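Local coordinates for protein aldehyde dehydrogenase (Trypanosoma brucei, PDB 5MYP) that probably oxidises aldehydes to carboxylic acids with NAD+ as cofactor, as a glycosomal member of the aldehyde dehydrogenase family, at residues N48-N53 with L78-E83. Residues are numbered along the deposited sequence; the frame is centred on the assembly and turned at random.
Sequences NLVEEN and LPLRNE
Glu51 sets CG anti to its own carbonyl carbon (chi1 -69°) and runs extended from there, which carries its carboxylate across to Arg81, whose CG stands opposite the backbone N and whose chain bends at chi3 (77°). The two side chains meet at about a right angle, their carboxylate and guanidinium planes turned 84° apart: Glu51 OE2 rests 3.5 Å from Arg81 CD, against the aliphatic stem. At 4.8 Å from Glu51 OE2 to Arg81 NE, with NH1 and NH2 farther still, this is no salt bridge. Leu78 CD2 covers one guanidinium face off-centre, 3.5 Å above its plane, and Arg81 NH1 bonds weakly to Leu488 O of the second subunit. On the buried side, Val50 CG2 approaches Leu80 CD1 loosely, at 4.4 Å. Both residues touch Leu135 of helix 132-143, which links parallel strands 110-124 and 147-151; the contact thus packs N-terminal helices 36-52 and 69-95 onto that connection, away from the predicted active-site residues. Within these segments the helices come closest at Val50 and Arg81, CA atoms 7.4 Å apart. Chemically, apolar packing inside meets a polar margin at the subunit interface, beside Lys490 of the second subunit, where the opposite charges of Glu51 and Arg81 probably attract without touching.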
ATOM      1  N   ASN A  48      24.859  -8.839 -15.445  1.00 17.28           N
ATOM      2  CA  ASN A  48      26.276  -8.691 -15.808  1.00 17.66           C
ATOM      3  C   ASN A  48      27.041  -7.843 -14.785  1.00 17.55           C
ATOM      4  O   ASN A  48      28.171  -8.180 -14.434  1.00 17.35           O
ATOM      5  CB  ASN A  48      26.444  -8.094 -17.217  1.00 18.16           C
ATOM      6  CG  ASN A  48      25.882  -8.987 -18.320  1.00 18.76           C
ATOM      7  OD1 ASN A  48      25.637  -8.520 -19.440  1.00 19.33           O
ATOM      8  ND2 ASN A  48      25.675 -10.265 -18.018  1.00 18.86           N
ATOM      9  N   LEU A  49      26.425  -6.762 -14.302  1.00 17.55           N
ATOM     10  CA  LEU A  49      27.007  -5.936 -13.224  1.00 17.64           C
ATOM     11  C   LEU A  49      27.406  -6.788 -12.016  1.00 17.57           C
ATOM     12  O   LEU A  49      28.519  -6.665 -11.504  1.00 17.17           O
ATOM     13  CB  LEU A  49      26.033  -4.829 -12.786  1.00 17.92           C
ATOM     14  CG  LEU A  49      26.316  -4.044 -11.496  1.00 18.17           C
ATOM     15  CD1 LEU A  49      27.594  -3.245 -11.613  1.00 18.52           C
ATOM     16  CD2 LEU A  49      25.162  -3.115 -11.160  1.00 18.34           C
ATOM     17  N   VAL A  50      26.494  -7.652 -11.577  1.00 17.70           N
ATOM     18  CA  VAL A  50      26.733  -8.499 -10.407  1.00 18.07           C
ATOM     19  C   VAL A  50      27.757  -9.594 -10.722  1.00 18.38           C
ATOM     20  O   VAL A  50      28.732  -9.754  -9.988  1.00 18.43           O
ATOM     21  CB  VAL A  50      25.419  -9.108  -9.867  1.00 18.01           C
ATOM     22  CG1 VAL A  50      25.696 -10.091  -8.729  1.00 18.15           C
ATOM     23  CG2 VAL A  50      24.478  -7.995  -9.387  1.00 18.04           C
ATOM     24  N   GLU A  51      27.536 -10.328 -11.813  1.00 19.07           N
ATOM     25  CA  GLU A  51      28.382 -11.483 -12.159  1.00 19.79           C
ATOM     26  C   GLU A  51      29.816 -11.116 -12.557  1.00 19.66           C
ATOM     27  O   GLU A  51      30.761 -11.768 -12.114  1.00 19.54           O
ATOM     28  CB  GLU A  51      27.734 -12.321 -13.264  1.00 20.61           C
ATOM     29  CG  GLU A  51      26.482 -13.056 -12.816  1.00 21.45           C
ATOM     30  CD  GLU A  51      25.966 -14.036 -13.859  1.00 22.30           C
ATOM     31  OE1 GLU A  51      26.133 -13.785 -15.074  1.00 23.57           O
ATOM     32  OE2 GLU A  51      25.382 -15.065 -13.466  1.00 23.17           O
ATOM     33  N   GLU A  52      29.976 -10.082 -13.380  1.00 19.46           N
ATOM     34  CA  GLU A  52      31.312  -9.649 -13.822  1.00 19.42           C
ATOM     35  C   GLU A  52      32.147  -9.035 -12.700  1.00 19.14           C
ATOM     36  O   GLU A  52      33.374  -9.050 -12.775  1.00 19.05           O
ATOM     37  CB  GLU A  52      31.223  -8.649 -14.982  1.00 19.67           C
ATOM     38  CG  GLU A  52      30.623  -9.229 -16.251  1.00 19.74           C
ATOM     39  CD  GLU A  52      30.452  -8.210 -17.363  1.00 19.91           C
ATOM     40  OE1 GLU A  52      30.985  -7.083 -17.274  1.00 19.63           O
ATOM     41  OE2 GLU A  52      29.770  -8.549 -18.347  1.00 20.67           O
ATOM     42  N   ASN A  53      31.489  -8.500 -11.667  1.00 18.57           N
ATOM     43  CA  ASN A  53      32.177  -7.808 -10.576  1.00 18.25           C
ATOM     44  C   ASN A  53      31.971  -8.453  -9.193  1.00 17.90           C
ATOM     45  O   ASN A  53      32.147  -7.788  -8.169  1.00 17.35           O
ATOM     46  CB  ASN A  53      31.742  -6.340 -10.566  1.00 18.14           C
ATOM     47  CG  ASN A  53      31.917  -5.678 -11.922  1.00 18.27           C
ATOM     48  OD1 ASN A  53      33.024  -5.310 -12.299  1.00 18.20           O
ATOM     49  ND2 ASN A  53      30.825  -5.533 -12.664  1.00 17.92           N
ATOM     50  N   LEU A  78      24.157 -14.525  -4.622  1.00 17.12           N
ATOM     51  CA  LEU A  78      23.254 -15.562  -5.142  1.00 17.54           C
ATOM     52  C   LEU A  78      21.768 -15.154  -5.146  1.00 17.38           C
ATOM     53  O   LEU A  78      21.086 -15.395  -6.137  1.00 16.65           O
ATOM     54  CB  LEU A  78      23.456 -16.908  -4.417  1.00 18.07           C
ATOM     55  CG  LEU A  78      24.771 -17.651  -4.685  1.00 18.47           C
ATOM     56  CD1 LEU A  78      24.858 -18.886  -3.797  1.00 18.78           C
ATOM     57  CD2 LEU A  78      24.929 -18.028  -6.152  1.00 18.63           C
ATOM     58  N   PRO A  79      21.264 -14.542  -4.050  1.00 17.58           N
ATOM     59  CA  PRO A  79      19.889 -14.009  -4.089  1.00 17.59           C
ATOM     60  C   PRO A  79      19.639 -12.961  -5.177  1.00 17.69           C
ATOM     61  O   PRO A  79      18.572 -12.967  -5.785  1.00 17.20           O
ATOM     62  CB  PRO A  79      19.716 -13.393  -2.697  1.00 17.60           C
ATOM     63  CG  PRO A  79      20.582 -14.224  -1.831  1.00 17.59           C
ATOM     64  CD  PRO A  79      21.787 -14.562  -2.672  1.00 17.57           C
ATOM     65  N   LEU A  80      20.612 -12.081  -5.416  1.00 18.20           N
ATOM     66  CA  LEU A  80      20.513 -11.108  -6.508  1.00 18.61           C
ATOM     67  C   LEU A  80      20.471 -11.776  -7.883  1.00 19.30           C
ATOM     68  O   LEU A  80      19.664 -11.394  -8.726  1.00 18.67           O
ATOM     69  CB  LEU A  80      21.656 -10.087  -6.451  1.00 18.49           C
ATOM     70  CG  LEU A  80      21.525  -8.999  -5.380  1.00 18.39           C
ATOM     71  CD1 LEU A  80      22.794  -8.171  -5.332  1.00 18.43           C
ATOM     72  CD2 LEU A  80      20.310  -8.110  -5.621  1.00 18.51           C
ATOM     73  N   ARG A  81      21.335 -12.766  -8.100  1.00 20.39           N
ATOM     74  CA  ARG A  81      21.342 -13.529  -9.355  1.00 21.70           C
ATOM     75  C   ARG A  81      19.998 -14.211  -9.597  1.00 20.93           C
ATOM     76  O   ARG A  81      19.438 -14.117 -10.692  1.00 20.72           O
ATOM     77  CB  ARG A  81      22.465 -14.573  -9.355  1.00 23.50           C
ATOM     78  CG  ARG A  81      22.694 -15.232 -10.701  1.00 25.26           C
ATOM     79  CD  ARG A  81      23.717 -16.340 -10.602  1.00 27.27           C
ATOM     80  NE  ARG A  81      23.136 -17.545 -10.009  1.00 28.95           N
ATOM     81  CZ  ARG A  81      23.827 -18.615  -9.612  1.00 30.62           C
ATOM     82  NH1 ARG A  81      25.158 -18.658  -9.717  1.00 31.39           N
ATOM     83  NH2 ARG A  81      23.179 -19.658  -9.093  1.00 31.32           N
ATOM     84  N   ASN A  82      19.478 -14.874  -8.566  1.00 20.60           N
ATOM     85  CA  ASN A  82      18.174 -15.539  -8.644  1.00 20.67           C
ATOM     86  C   ASN A  82      17.032 -14.555  -8.894  1.00 19.91           C
ATOM     87  O   ASN A  82      16.097 -14.872  -9.626  1.00 18.86           O
ATOM     88  CB  ASN A  82      17.892 -16.347  -7.369  1.00 21.69           C
ATOM     89  CG  ASN A  82      18.856 -17.514  -7.184  1.00 22.64           C
ATOM     90  OD1 ASN A  82      19.476 -17.990  -8.136  1.00 23.45           O
ATOM     91  ND2 ASN A  82      18.990 -17.970  -5.945  1.00 23.61           N
ATOM     92  N   GLU A  83      17.114 -13.369  -8.290  1.00 19.24           N
ATOM     93  CA  GLU A  83      16.109 -12.315  -8.493  1.00 19.41           C
ATOM     94  C   GLU A  83      16.067 -11.846  -9.947  1.00 18.99           C
ATOM     95  O   GLU A  83      14.985 -11.709 -10.515  1.00 18.55           O
ATOM     96  CB  GLU A  83      16.379 -11.116  -7.574  1.00 19.89           C
ATOM     97  CG  GLU A  83      15.269 -10.069  -7.536  1.00 20.33           C
ATOM     98  CD  GLU A  83      14.024 -10.520  -6.791  1.00 20.97           C
ATOM     99  OE1 GLU A  83      14.058 -11.551  -6.080  1.00 22.41           O
ATOM    100  OE2 GLU A  83      12.995  -9.823  -6.900  1.00 21.04           O
TER